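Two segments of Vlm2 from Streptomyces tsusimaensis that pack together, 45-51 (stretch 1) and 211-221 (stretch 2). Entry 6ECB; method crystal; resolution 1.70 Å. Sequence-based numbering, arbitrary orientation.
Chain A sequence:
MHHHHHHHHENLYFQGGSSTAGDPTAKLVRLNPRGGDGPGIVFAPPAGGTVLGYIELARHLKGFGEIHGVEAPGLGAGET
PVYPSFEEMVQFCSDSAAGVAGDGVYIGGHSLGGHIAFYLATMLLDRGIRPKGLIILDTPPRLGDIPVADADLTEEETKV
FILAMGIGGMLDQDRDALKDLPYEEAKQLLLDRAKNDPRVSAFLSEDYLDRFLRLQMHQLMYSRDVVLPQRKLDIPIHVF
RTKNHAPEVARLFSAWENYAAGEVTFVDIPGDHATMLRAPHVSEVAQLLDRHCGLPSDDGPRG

Stretch 1 45-51: PPAGGTV
Stretch 2 (211-221) RFLRLQMHQLM

A glycine-rich type II turn packs its backbone directly against one side of a helix, and the contact is fastened by a single direct hydrogen bond from the turn to a glutamine side chain and filled out by apolar and water-mediated contacts. The two segments lie far apart in one chain, yet they bury 359 Å² between them, both sides summed.

Stretch 1 has no regular helix or strand. Its type II turn runs from Pro46 to Gly49 and is closed by a hydrogen bond of 3.0 Å from Gly49 N to Pro46 O. Ala47 has phi/psi of -56/132° and Gly48 has 106/-19°, the two central conformations of such a turn; Gly49 follows at 83/6°, and Thr50 returns to an extended -94/153°. Stretch 2 is helical from Arg211, continuing a helix that begins earlier, with i to i+4 bonds such as Gln216 N to Phe212 O (2.8 Å) and Gln219 N to Leu215 O (2.9 Å).

The register is set by Gly48 and Gln216, whose CA atoms lie 3.5 Å apart. The segments run in roughly opposite senses, so that Ala47 lies by Gln219 and Leu220 while Thr50 lies by Phe212. So close an approach of two backbones leaves no room for a side chain at Gly48. A CB there would lie 2.2 Å from Phe212 CE1 and would also be jammed against the preceding carbonyl oxygen, so both packing and backbone angles call for glycine. Gly49 also has a positive phi, and a CB on it would fall 2.8 Å from Leu215 CD2.

The direct hydrogen bond runs from Gly48 N to Gln219 OE1, at 2.8 Å with an N-H...O angle of 146°. Gln219 points its CA-to-CB bond toward the turn and adopts chi1 m, chi2 t and chi3 -59°, which brings its amide oxygen to the peptide NH of Gly48. A long, polar side chain suits this buried site because it satisfies a backbone donor. Water 1 lies 2.9 Å from Gln219 OE1 and 3.0 Å from Pro46 O, within reach of both.

Gln216, extended with chi1 and chi2 both t and chi3 43°, makes a water bridge: water 2 accepts from Gln216 NE2 at 3.0 Å and donates to Ala47 O at 2.8 Å. Its aliphatic portion meanwhile packs on the alanine, with Gln216 CG 4.1 Å from Ala47 CB.

Apolar groups complete the fit. Ala47 CB, small enough to lie close to the helix, sits 3.9 Å from Leu220 CD2 (Leu220 chi1 m, chi2 t) and 4.0 Å from Gln219 CB. The buried Phe212 (chi1 t, chi2 83°) starts sideways, but its ring end comes nearer: CE1 is 3.5 Å from Thr50 CG2, and CD1 is 3.5 Å from Gly48 O. Thr50, with chi1 t, thus offers a methyl to the aromatic ring. Leu215 (chi1 t, chi2 p) points toward the turn and places CD2 3.4 Å from Gly48 O and 4.0 Å from Gly49 CA, covering the bare glycine backbone with a methyl group.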

ATOM      1  N   PRO A  45       0.251  -3.319  -2.890  1.00 16.15           N
ATOM      2  CA  PRO A  45       1.071  -2.118  -3.053  1.00 15.57           C
ATOM      3  C   PRO A  45       0.290  -0.945  -3.624  1.00 14.60           C
ATOM      4  O   PRO A  45      -0.611  -1.121  -4.452  1.00 17.36           O
ATOM      5  CB  PRO A  45       2.160  -2.576  -4.041  1.00 18.63           C
ATOM      6  CG  PRO A  45       1.467  -3.578  -4.899  1.00 19.11           C
ATOM      7  CD  PRO A  45       0.534  -4.324  -3.939  1.00 18.23           C
ATOM      8  N   PRO A  46       0.682   0.286  -3.271  1.00 15.76           N
ATOM      9  CA  PRO A  46       0.111   1.471  -3.900  1.00 15.66           C
ATOM     10  C   PRO A  46       0.729   1.694  -5.276  1.00 16.67           C
ATOM     11  O   PRO A  46       1.485   0.839  -5.757  1.00 18.21           O
ATOM     12  CB  PRO A  46       0.494   2.587  -2.934  1.00 20.12           C
ATOM     13  CG  PRO A  46       1.824   2.184  -2.508  1.00 21.32           C
ATOM     14  CD  PRO A  46       1.771   0.667  -2.347  1.00 19.52           C
ATOM     15  N   ALA A  47       0.457   2.846  -5.873  1.00 17.06           N
ATOM     16  CA  ALA A  47       0.986   3.119  -7.213  1.00 16.55           C
ATOM     17  C   ALA A  47       2.494   2.986  -7.197  1.00 20.87           C
ATOM     18  O   ALA A  47       3.179   3.549  -6.328  1.00 19.71           O
ATOM     19  CB  ALA A  47       0.582   4.508  -7.680  1.00 21.42           C
ATOM     20  N   GLY A  48       3.025   2.248  -8.172  1.00 19.65           N
ATOM     21  CA  GLY A  48       4.448   1.959  -8.253  1.00 19.02           C
ATOM     22  C   GLY A  48       4.798   0.533  -7.868  1.00 18.63           C
ATOM     23  O   GLY A  48       5.901   0.052  -8.215  1.00 19.70           O
ATOM     24  N   GLY A  49       3.902  -0.152  -7.155  1.00 18.14           N
ATOM     25  CA  GLY A  49       3.997  -1.584  -6.997  1.00 18.19           C
ATOM     26  C   GLY A  49       4.930  -2.082  -5.922  1.00 19.10           C
ATOM     27  O   GLY A  49       5.141  -3.292  -5.846  1.00 19.22           O
ATOM     28  N   THR A  50       5.508  -1.196  -5.120  1.00 18.68           N
ATOM     29  CA  THR A  50       6.474  -1.586  -4.105  1.00 19.38           C
ATOM     30  C   THR A  50       5.794  -1.789  -2.759  1.00 17.86           C
ATOM     31  O   THR A  50       4.771  -1.162  -2.469  1.00 19.37           O
ATOM     32  CB  THR A  50       7.573  -0.530  -3.970  1.00 21.43           C
ATOM     33  OG1 THR A  50       8.573  -0.975  -3.057  1.00 23.18           O
ATOM     34  CG2 THR A  50       7.027   0.793  -3.467  1.00 22.95           C
ATOM     35  N   VAL A  51       6.418  -2.655  -1.946  1.00 20.86           N
ATOM     36  CA  VAL A  51       6.048  -2.889  -0.546  1.00 23.55           C
ATOM     37  C   VAL A  51       6.787  -1.959   0.410  1.00 20.05           C
ATOM     38  O   VAL A  51       6.490  -1.940   1.617  1.00 20.53           O
ATOM     39  CB  VAL A  51       6.367  -4.350  -0.135  1.00 26.53           C
ATOM     40  CG1 VAL A  51       5.805  -5.345  -1.114  1.00 43.99           C
ATOM     41  CG2 VAL A  51       7.867  -4.561  -0.009  1.00 46.44           C
ATOM     42  N   ARG A 211      12.373   1.547 -12.170  1.00 27.60           N
ATOM     43  CA  ARG A 211      11.211   0.729 -12.487  1.00 28.05           C
ATOM     44  C   ARG A 211      10.022   1.138 -11.641  1.00 26.54           C
ATOM     45  O   ARG A 211       8.888   1.185 -12.123  1.00 22.81           O
ATOM     46  CB  ARG A 211      11.543  -0.743 -12.286  1.00 24.67           C
ATOM     47  CG  ARG A 211      12.549  -1.288 -13.300  1.00 27.13           C
ATOM     48  CD  ARG A 211      13.020  -2.680 -12.886  1.00 31.48           C
ATOM     49  NE  ARG A 211      14.017  -3.220 -13.820  1.00 33.32           N
ATOM     50  CZ  ARG A 211      13.764  -4.117 -14.770  1.00 41.25           C
ATOM     51  NH1 ARG A 211      12.545  -4.607 -14.927  1.00 39.56           N
ATOM     52  NH2 ARG A 211      14.742  -4.530 -15.566  1.00 39.02           N
ATOM     53  N   PHE A 212      10.272   1.474 -10.376  1.00 23.26           N
ATOM     54  CA  PHE A 212       9.206   1.942  -9.507  1.00 21.46           C
ATOM     55  C   PHE A 212       8.599   3.234 -10.043  1.00 21.73           C
ATOM     56  O   PHE A 212       7.373   3.385 -10.092  1.00 22.04           O
ATOM     57  CB  PHE A 212       9.741   2.160  -8.080  1.00 25.22           C
ATOM     58  CG  PHE A 212       8.842   3.038  -7.267  1.00 21.30           C
ATOM     59  CD1 PHE A 212       7.755   2.507  -6.636  1.00 19.31           C
ATOM     60  CD2 PHE A 212       9.064   4.408  -7.198  1.00 31.58           C
ATOM     61  CE1 PHE A 212       6.896   3.303  -5.933  1.00 20.10           C
ATOM     62  CE2 PHE A 212       8.203   5.227  -6.495  1.00 29.31           C
ATOM     63  CZ  PHE A 212       7.129   4.678  -5.859  1.00 25.45           C
ATOM     64  N   LEU A 213       9.440   4.193 -10.430  1.00 22.75           N
ATOM     65  CA  LEU A 213       8.915   5.483 -10.866  1.00 23.18           C
ATOM     66  C   LEU A 213       8.110   5.345 -12.155  1.00 24.10           C
ATOM     67  O   LEU A 213       7.079   6.009 -12.328  1.00 23.21           O
ATOM     68  CB  LEU A 213      10.051   6.477 -11.044  1.00 24.55           C
ATOM     69  CG  LEU A 213      10.767   6.881  -9.755  1.00 31.56           C
ATOM     70  CD1 LEU A 213      12.061   7.598 -10.086  1.00 34.72           C
ATOM     71  CD2 LEU A 213       9.841   7.762  -8.933  1.00 30.28           C
ATOM     72  N   ARG A 214       8.541   4.459 -13.055  1.00 23.98           N
ATOM     73  CA  ARG A 214       7.794   4.265 -14.297  1.00 24.35           C
ATOM     74  C   ARG A 214       6.472   3.556 -14.032  1.00 23.08           C
ATOM     75  O   ARG A 214       5.433   3.955 -14.566  1.00 23.06           O
ATOM     76  CB  ARG A 214       8.630   3.485 -15.311  1.00 25.44           C
ATOM     77  CG  ARG A 214       9.864   4.225 -15.818  1.00 27.01           C
ATOM     78  CD  ARG A 214      10.658   3.398 -16.847  1.00 30.61           C
ATOM     79  NE  ARG A 214      11.871   4.113 -17.259  1.00 36.14           N
ATOM     80  CZ  ARG A 214      11.872   5.126 -18.122  1.00 52.42           C
ATOM     81  NH1 ARG A 214      10.735   5.537 -18.687  1.00 53.50           N
ATOM     82  NH2 ARG A 214      13.015   5.726 -18.429  1.00 45.78           N
ATOM     83  N   LEU A 215       6.475   2.516 -13.195  1.00 22.13           N
ATOM     84  CA  LEU A 215       5.214   1.850 -12.881  1.00 21.03           C
ATOM     85  C   LEU A 215       4.286   2.785 -12.106  1.00 20.30           C
ATOM     86  O   LEU A 215       3.069   2.767 -12.291  1.00 19.87           O
ATOM     87  CB  LEU A 215       5.469   0.562 -12.094  1.00 20.33           C
ATOM     88  CG  LEU A 215       4.227  -0.248 -11.705  1.00 19.31           C
ATOM     89  CD1 LEU A 215       3.370  -0.592 -12.930  1.00 19.69           C
ATOM     90  CD2 LEU A 215       4.671  -1.510 -10.986  1.00 18.93           C
ATOM     91  N   GLN A 216       4.846   3.628 -11.244  1.00 20.34           N
ATOM     92  CA  GLN A 216       4.021   4.579 -10.507  1.00 19.86           C
ATOM     93  C   GLN A 216       3.280   5.523 -11.444  1.00 20.50           C
ATOM     94  O   GLN A 216       2.069   5.724 -11.299  1.00 22.21           O
ATOM     95  CB  GLN A 216       4.891   5.379  -9.528  1.00 22.09           C
ATOM     96  CG  GLN A 216       4.083   6.361  -8.705  1.00 21.58           C
ATOM     97  CD  GLN A 216       4.979   7.156  -7.763  1.00 26.66           C
ATOM     98  OE1 GLN A 216       6.048   7.603  -8.150  1.00 25.73           O
ATOM     99  NE2 GLN A 216       4.544   7.313  -6.519  1.00 29.86           N
ATOM    100  N   MET A 217       3.988   6.131 -12.406  1.00 21.69           N
ATOM    101  CA  MET A 217       3.331   7.028 -13.354  1.00 22.51           C
ATOM    102  C   MET A 217       2.214   6.303 -14.086  1.00 23.25           C
ATOM    103  O   MET A 217       1.127   6.853 -14.289  1.00 23.94           O
ATOM    104  CB  MET A 217       4.342   7.581 -14.366  1.00 24.03           C
ATOM    105  CG  MET A 217       3.804   8.769 -15.161  1.00 44.45           C
ATOM    106  SD  MET A 217       3.526  10.227 -14.124  1.00 58.56           S
ATOM    107  CE  MET A 217       4.920  10.110 -13.015  1.00 37.28           C
ATOM    108  N   HIS A 218       2.459   5.049 -14.474  1.00 23.12           N
ATOM    109  CA  HIS A 218       1.437   4.256 -15.154  1.00 21.87           C
ATOM    110  C   HIS A 218       0.205   4.058 -14.272  1.00 20.70           C
ATOM    111  O   HIS A 218      -0.930   4.242 -14.719  1.00 21.09           O
ATOM    112  CB  HIS A 218       2.027   2.900 -15.542  1.00 21.92           C
ATOM    113  CG  HIS A 218       1.020   1.915 -16.014  1.00 21.66           C
ATOM    114  ND1 HIS A 218       0.458   1.986 -17.271  1.00 22.59           N
ATOM    115  CD2 HIS A 218       0.483   0.828 -15.416  1.00 20.72           C
ATOM    116  CE1 HIS A 218      -0.403   0.993 -17.416  1.00 22.21           C
ATOM    117  NE2 HIS A 218      -0.405   0.274 -16.306  1.00 21.08           N
ATOM    118  N   GLN A 219       0.413   3.662 -13.021  1.00 19.74           N
ATOM    119  CA  GLN A 219      -0.722   3.339 -12.160  1.00 20.26           C
ATOM    120  C   GLN A 219      -1.428   4.594 -11.665  1.00 19.62           C
ATOM    121  O   GLN A 219      -2.628   4.549 -11.341  1.00 20.11           O
ATOM    122  CB  GLN A 219      -0.259   2.493 -10.989  1.00 19.69           C
ATOM    123  CG  GLN A 219       0.259   1.128 -11.418  1.00 17.89           C
ATOM    124  CD  GLN A 219       0.453   0.198 -10.281  1.00 18.55           C
ATOM    125  OE1 GLN A 219       1.211   0.487  -9.354  1.00 19.00           O
ATOM    126  NE2 GLN A 219      -0.245  -0.943 -10.318  1.00 19.87           N
ATOM    127  N   LEU A 220      -0.715   5.709 -11.605  1.00 20.66           N
ATOM    128  CA  LEU A 220      -1.376   6.977 -11.317  1.00 24.53           C
ATOM    129  C   LEU A 220      -2.373   7.368 -12.389  1.00 25.61           C
ATOM    130  O   LEU A 220      -3.213   8.230 -12.132  1.00 24.34           O
ATOM    131  CB  LEU A 220      -0.342   8.093 -11.146  1.00 28.78           C
ATOM    132  CG  LEU A 220       0.454   8.015  -9.840  1.00 26.25           C
ATOM    133  CD1 LEU A 220       1.521   9.072  -9.803  1.00 29.92           C
ATOM    134  CD2 LEU A 220      -0.469   8.138  -8.608  1.00 29.37           C
ATOM    135  N   MET A 221      -2.303   6.781 -13.599  1.00 21.27           N
ATOM    136  CA  MET A 221      -3.292   7.036 -14.619  1.00 21.72           C
ATOM    137  C   MET A 221      -4.487   6.096 -14.569  1.00 25.58           C
ATOM    138  O   MET A 221      -5.377   6.239 -15.397  1.00 25.16           O
ATOM    139  CB  MET A 221      -2.650   6.939 -16.027  1.00 28.44           C
ATOM    140  CG  MET A 221      -1.464   7.799 -16.191  1.00 36.64           C
ATOM    141  SD  MET A 221      -0.814   7.643 -17.900  1.00 46.07           S
ATOM    142  CE  MET A 221       0.863   8.142 -17.613  1.00 51.85           C
TER
HETATM  143  O   HOH W   1       0.162  -1.307  -7.330  1.00 18.51           O
HETATM  144  O   HOH W   2       2.790   5.708  -4.655  1.00 31.37           O